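Local atomic coordinates of RsfP (Uncultured bacterium, PDB entry 4GLJ), a protein that probably cleaves methylthioadenosine with phosphate, as a methylthioadenosine phosphorylase of the phosphorylase superfamily, and binds the dye rhodamine B. Residues A133-S138 and Q275-P280; T127-G132 and A207-I212. All coordinates share one frame; numbering follows the deposited sequence.

Contact 1 of 2, residues A133-S138 and Q275-P280; sequences AVAHVS and QALVTP. With RHB (N-[9-(2-carboxyphenyl)-6-(diethylamino)-3H-xanthen-3-ylidene]-N-ethylethanaminium), chain B.
Val134 and Thr279 meet through a side-chain-to-backbone hydrogen bond: Val134 N donates to Thr279 OG1 at 2.8 Å, the hydroxyl set anti to its own carbonyl carbon (chi1 -52°) and beside its backbone N. An alanine in place of Thr279 would probably leave Val134 N without its hydroxyl acceptor. The remaining bonds join backbone to backbone. Val134 O is gripped twice, by Val278 N at 2.7 Å and by Thr279 N at 3.2 Å, the latter in the carbonyl plane. His136 N gives its hydrogen to Ala276 O at 2.9 Å, from above that carbonyl's plane. Among apolar contacts, Val134 CG1 lies 3.9 Å from Val278 CB, the two valines side by side and pointing the same way, and Val137 CG1 reaches Ala276 CB at 3.7 Å. Around the dye, one face of the His136 ring carries RHB C12 toward its rim, 4.0 Å above the plane, while Val278 CG2 sits at the ring's edge; His136 ND1 is hydrogen-bonded to Pro177 O of the second subunit. The two loops run nearly antiparallel and make a single beta bridge, Ala135 with Leu277, whose flank at His136 and Val278 forms part of a rhodamine B site.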
loop_
_atom_site.group_PDB
_atom_site.type_symbol
_atom_site.label_atom_id
_atom_site.label_comp_id
_atom_site.label_asym_id
_atom_site.label_seq_id
_atom_site.Cartn_x
_atom_site.Cartn_y
_atom_site.Cartn_z
ATOM N N ALA A 133 9.750 7.346 -19.953
ATOM C CA ALA A 133 10.768 6.276 -20.006
ATOM C C ALA A 133 10.258 5.100 -19.186
ATOM O O ALA A 133 9.755 5.322 -18.080
ATOM C CB ALA A 133 12.045 6.776 -19.407
ATOM N N VAL A 134 10.382 3.885 -19.718
ATOM C CA VAL A 134 9.927 2.653 -19.034
ATOM C C VAL A 134 11.162 1.766 -18.836
ATOM O O VAL A 134 11.963 1.544 -19.810
ATOM C CB VAL A 134 8.901 1.891 -19.949
ATOM C CG1 VAL A 134 8.465 0.527 -19.358
ATOM C CG2 VAL A 134 7.671 2.758 -20.250
ATOM N N ALA A 135 11.322 1.251 -17.620
ATOM C CA ALA A 135 12.415 0.314 -17.292
ATOM C C ALA A 135 11.915 -0.569 -16.174
ATOM O O ALA A 135 11.184 -0.121 -15.244
ATOM C CB ALA A 135 13.670 1.067 -16.803
ATOM N N HIS A 136 12.350 -1.823 -16.198
ATOM C CA HIS A 136 11.929 -2.781 -15.152
ATOM C C HIS A 136 13.147 -3.498 -14.580
ATOM O O HIS A 136 13.485 -4.558 -15.039
ATOM C CB HIS A 136 10.974 -3.783 -15.787
ATOM C CG HIS A 136 9.649 -3.186 -16.183
ATOM N ND1 HIS A 136 8.663 -2.890 -15.259
ATOM C CD2 HIS A 136 9.173 -2.770 -17.416
ATOM C CE1 HIS A 136 7.625 -2.337 -15.908
ATOM N NE2 HIS A 136 7.914 -2.300 -17.229
ATOM N N VAL A 137 13.856 -2.935 -13.619
ATOM C CA VAL A 137 15.073 -3.636 -13.084
ATOM C C VAL A 137 14.636 -4.833 -12.221
ATOM O O VAL A 137 13.551 -4.843 -11.642
ATOM C CB VAL A 137 15.997 -2.689 -12.298
ATOM C CG1 VAL A 137 16.481 -1.577 -13.213
ATOM C CG2 VAL A 137 15.288 -2.079 -11.077
ATOM N N SER A 138 15.424 -5.871 -12.176
ATOM C CA SER A 138 15.157 -6.981 -11.260
ATOM C C SER A 138 15.641 -6.633 -9.847
ATOM O O SER A 138 16.732 -6.150 -9.667
ATOM C CB SER A 138 15.906 -8.196 -11.764
ATOM O OG SER A 138 16.197 -9.055 -10.690
ATOM N N GLN A 275 19.824 -4.241 -19.542
ATOM C CA GLN A 275 18.726 -5.069 -20.126
ATOM C C GLN A 275 17.290 -4.813 -19.546
ATOM O O GLN A 275 16.316 -5.434 -19.981
ATOM C CB GLN A 275 19.088 -6.576 -20.208
ATOM C CG GLN A 275 19.648 -7.175 -18.926
ATOM C CD GLN A 275 20.443 -6.175 -18.068
ATOM O OE1 GLN A 275 19.866 -5.370 -17.332
ATOM N NE2 GLN A 275 21.772 -6.234 -18.158
ATOM N N ALA A 276 17.179 -3.886 -18.587
ATOM C CA ALA A 276 15.906 -3.511 -18.001
ATOM C C ALA A 276 15.239 -2.335 -18.679
ATOM O O ALA A 276 14.024 -2.179 -18.561
ATOM C CB ALA A 276 16.125 -3.187 -16.543
ATOM N N LEU A 277 15.991 -1.504 -19.427
ATOM C CA LEU A 277 15.428 -0.278 -19.995
ATOM C C LEU A 277 14.575 -0.649 -21.191
ATOM O O LEU A 277 15.040 -1.341 -22.090
ATOM C CB LEU A 277 16.580 0.674 -20.416
ATOM C CG LEU A 277 16.263 2.093 -20.910
ATOM C CD1 LEU A 277 15.438 2.931 -19.951
ATOM C CD2 LEU A 277 17.552 2.879 -21.285
ATOM N N VAL A 278 13.314 -0.258 -21.227
ATOM C CA VAL A 278 12.465 -0.637 -22.362
ATOM C C VAL A 278 12.507 0.481 -23.413
ATOM O O VAL A 278 12.571 0.206 -24.617
ATOM C CB VAL A 278 11.003 -0.917 -21.917
ATOM C CG1 VAL A 278 10.073 -1.075 -23.099
ATOM C CG2 VAL A 278 10.902 -2.156 -21.001
ATOM N N THR A 279 12.469 1.731 -22.974
ATOM C CA THR A 279 12.420 2.864 -23.891
ATOM C C THR A 279 13.841 3.147 -24.360
ATOM O O THR A 279 14.669 3.500 -23.539
ATOM C CB THR A 279 11.946 4.135 -23.146
ATOM O OG1 THR A 279 10.732 3.845 -22.472
ATOM C CG2 THR A 279 11.798 5.367 -24.113
ATOM N N PRO A 280 14.109 3.054 -25.685
ATOM C CA PRO A 280 15.430 3.442 -26.205
ATOM C C PRO A 280 15.724 4.910 -25.874
ATOM O O PRO A 280 14.824 5.748 -25.928
ATOM C CB PRO A 280 15.281 3.279 -27.723
ATOM C CG PRO A 280 14.152 2.310 -27.894
ATOM C CD PRO A 280 13.192 2.638 -26.761
HETATM O O2 RHB B . 12.079 -4.586 -22.653
HETATM C C26 RHB B . 12.989 -5.125 -21.996
HETATM C C19 RHB B . 12.679 -5.926 -20.773
HETATM C C14 RHB B . 11.415 -6.324 -20.342
HETATM C C15 RHB B . 11.330 -7.087 -19.185
HETATM C C16 RHB B . 12.440 -7.453 -18.450
HETATM C C17 RHB B . 13.682 -7.049 -18.872
HETATM C C18 RHB B . 13.784 -6.299 -20.034
HETATM C C9 RHB B . 10.088 -6.047 -20.977
HETATM C C8 RHB B . 8.893 -6.149 -20.086
HETATM C C13 RHB B . 9.004 -6.467 -18.740
HETATM C C12 RHB B . 7.887 -6.560 -17.904
HETATM C C11 RHB B . 6.630 -6.300 -18.404
HETATM N N1 RHB B . 5.474 -6.438 -17.603
HETATM C C35 RHB B . 5.741 -7.677 -16.847
HETATM C C36 RHB B . 6.315 -8.671 -17.843
HETATM C C22 RHB B . 5.016 -5.323 -16.726
HETATM C C23 RHB B . 4.044 -4.412 -17.492
HETATM C C10 RHB B . 6.532 -6.014 -19.758
HETATM C C7 RHB B . 7.642 -5.920 -20.589
HETATM O O1 RHB B . 7.482 -5.604 -21.914
HETATM C C1 RHB B . 8.516 -5.501 -22.806
HETATM C C2 RHB B . 9.832 -5.709 -22.414
HETATM C C6 RHB B . 8.214 -5.172 -24.119
HETATM C C5 RHB B . 9.210 -5.044 -25.067
HETATM C C4 RHB B . 10.532 -5.246 -24.693
HETATM C C3 RHB B . 10.843 -5.579 -23.371
HETATM N N2 RHB B . 8.851 -4.726 -26.390
HETATM C C24 RHB B . 8.284 -3.367 -26.505
HETATM C C25 RHB B . 7.369 -3.327 -27.712
HETATM C C33 RHB B . 9.999 -4.916 -27.300
HETATM C C34 RHB B . 9.474 -5.195 -28.695
HETATM O O3 RHB B . 14.182 -5.051 -22.346
#

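Contact 2 of 2, residues T127-G132 and A207-I212; sequences TFFGDG and AREASI
Glu209, at the last helical turn of 200-209, reaches Thr127 and Phe128 with both carboxylate oxygens, and it makes nearly all the contacts of 207-212 with the loop. Its chi2 of -175° puts CD anti to CA, so the chain beyond CG is extended toward that loop. There OE1 accepts from Phe128 N at 2.8 Å in a nearly straight bond (166°), and OE2 accepts from Thr127 OG1 at 2.7 Å, each through its syn lone pair. The same hydroxyl accepts from Phe129 N at 2.8 Å, closing an ST turn, while giving its own hydrogen to Glu209 OE2. Gln178 of the second subunit donates to OE2 as well. Two phenylalanines border the acid: Phe129 CD1 brings its ring edge to Glu209 CD at 3.5 Å, the ring and carboxylate planes 78° apart, and Phe128 CD2 comes to 3.3 Å from Glu209 OE1. Next, Ala210 sets CB 4.4 Å from Phe128 CE2. Ser211 N and Ile212 N then bond back to Arg208 O and Ala207 O, the Schellman motif that ends the helix. Buried beside two phenylalanines yet met by three donors, the carboxylate has its polar needs largely answered, and these bonds would probably help it stay ionised.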
loop_
_atom_site.group_PDB
_atom_site.type_symbol
_atom_site.label_atom_id
_atom_site.label_comp_id
_atom_site.label_asym_id
_atom_site.label_seq_id
_atom_site.Cartn_x
_atom_site.Cartn_y
_atom_site.Cartn_z
ATOM N N THR A 127 10.496 4.780 -8.046
ATOM C CA THR A 127 11.211 4.619 -9.323
ATOM C C THR A 127 11.525 5.989 -9.873
ATOM O O THR A 127 10.874 7.006 -9.567
ATOM C CB THR A 127 10.348 3.827 -10.349
ATOM O OG1 THR A 127 11.063 3.661 -11.579
ATOM C CG2 THR A 127 9.038 4.554 -10.673
ATOM N N PHE A 128 12.537 6.019 -10.721
ATOM C CA PHE A 128 12.870 7.201 -11.445
ATOM C C PHE A 128 12.141 7.176 -12.761
ATOM O O PHE A 128 12.170 8.158 -13.482
ATOM C CB PHE A 128 14.349 7.196 -11.830
ATOM C CG PHE A 128 15.265 7.431 -10.685
ATOM C CD1 PHE A 128 15.400 8.718 -10.116
ATOM C CD2 PHE A 128 16.101 6.412 -10.229
ATOM C CE1 PHE A 128 16.294 8.949 -9.078
ATOM C CE2 PHE A 128 16.998 6.672 -9.194
ATOM C CZ PHE A 128 17.130 7.926 -8.630
ATOM N N PHE A 129 11.490 6.038 -13.064
ATOM C CA PHE A 129 10.868 5.874 -14.367
ATOM C C PHE A 129 9.411 6.288 -14.439
ATOM O O PHE A 129 8.816 6.624 -13.431
ATOM C CB PHE A 129 11.152 4.429 -14.870
ATOM C CG PHE A 129 12.642 4.260 -15.158
ATOM C CD1 PHE A 129 13.537 3.786 -14.170
ATOM C CD2 PHE A 129 13.175 4.732 -16.358
ATOM C CE1 PHE A 129 14.917 3.709 -14.442
ATOM C CE2 PHE A 129 14.530 4.656 -16.636
ATOM C CZ PHE A 129 15.422 4.200 -15.644
ATOM N N GLY A 130 8.822 6.260 -15.632
ATOM C CA GLY A 130 7.494 6.822 -15.803
ATOM C C GLY A 130 7.684 8.134 -16.538
ATOM O O GLY A 130 8.843 8.552 -16.829
ATOM N N ASP A 131 6.547 8.753 -16.918
ATOM C CA ASP A 131 6.550 10.047 -17.587
ATOM C C ASP A 131 7.551 10.152 -18.716
ATOM O O ASP A 131 8.322 11.153 -18.767
ATOM C CB ASP A 131 6.758 11.198 -16.564
ATOM C CG ASP A 131 6.493 12.577 -17.174
ATOM O OD1 ASP A 131 5.741 12.699 -18.184
ATOM O OD2 ASP A 131 7.031 13.573 -16.631
ATOM N N GLY A 132 7.556 9.184 -19.651
ATOM C CA GLY A 132 8.492 9.289 -20.785
ATOM C C GLY A 132 9.539 8.169 -20.964
ATOM O O GLY A 132 10.105 8.050 -22.039
ATOM N N ALA A 207 18.616 2.843 -5.929
ATOM C CA ALA A 207 20.064 2.570 -6.065
ATOM C C ALA A 207 20.228 1.556 -7.203
ATOM O O ALA A 207 21.143 1.693 -8.055
ATOM C CB ALA A 207 20.620 1.996 -4.732
ATOM N N ARG A 208 19.361 0.532 -7.263
ATOM C CA ARG A 208 19.472 -0.465 -8.333
ATOM C C ARG A 208 19.230 0.184 -9.710
ATOM O O ARG A 208 19.972 -0.068 -10.674
ATOM C CB ARG A 208 18.482 -1.609 -8.099
ATOM C CG ARG A 208 18.593 -2.784 -9.065
ATOM C CD ARG A 208 19.976 -3.476 -9.181
ATOM N NE ARG A 208 20.467 -3.865 -7.845
ATOM C CZ ARG A 208 20.200 -5.047 -7.280
ATOM N NH1 ARG A 208 19.484 -5.972 -7.964
ATOM N NH2 ARG A 208 20.731 -5.374 -6.098
ATOM N N GLU A 209 18.195 1.028 -9.806
ATOM C CA GLU A 209 17.918 1.722 -11.076
ATOM C C GLU A 209 19.049 2.643 -11.477
ATOM O O GLU A 209 19.216 2.941 -12.689
ATOM C CB GLU A 209 16.649 2.576 -10.984
ATOM C CG GLU A 209 15.388 1.707 -10.900
ATOM C CD GLU A 209 14.119 2.527 -10.921
ATOM O OE1 GLU A 209 14.220 3.776 -10.698
ATOM O OE2 GLU A 209 13.014 1.915 -11.137
ATOM N N ALA A 210 19.756 3.157 -10.470
ATOM C CA ALA A 210 20.890 4.029 -10.717
ATOM C C ALA A 210 22.177 3.257 -10.948
ATOM O O ALA A 210 23.259 3.857 -10.984
ATOM C CB ALA A 210 21.088 4.990 -9.571
ATOM N N SER A 211 22.067 1.936 -11.100
ATOM C CA SER A 211 23.231 1.035 -11.302
ATOM C C SER A 211 24.302 1.168 -10.184
ATOM O O SER A 211 25.497 1.098 -10.456
ATOM C CB SER A 211 23.841 1.301 -12.700
ATOM O OG SER A 211 22.878 1.020 -13.727
ATOM N N ILE A 212 23.879 1.336 -8.934
ATOM C CA ILE A 212 24.804 1.455 -7.803
ATOM C C ILE A 212 24.625 0.262 -6.876
ATOM O O ILE A 212 23.495 -0.064 -6.512
ATOM C CB ILE A 212 24.534 2.726 -6.985
ATOM C CG1 ILE A 212 24.659 3.987 -7.828
ATOM C CG2 ILE A 212 25.436 2.789 -5.738
ATOM C CD1 ILE A 212 24.156 5.294 -7.158
#

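Overall arrangement
Contacts 1 and 2 lie about 9 Å apart, centre to centre, on the same side of the chain's centre, and illustrate how one long loop can serve several partners. Segments 127-132 and 133-138 follow one another in the loop between strand 111-119 and helix 145-157. The partners come later and in crossed order: helix 200-209 supplies contact 2, and the loop between helices 237-263 and 286-291 supplies contact 1. The two contacts touch where Ala135 CB packs on Phe129 CE2 and Val137 CG2 on Glu209 CG. Both also meet the second subunit, so this loop links the helix end, the C-terminal region, a rhodamine B site and the subunit interface.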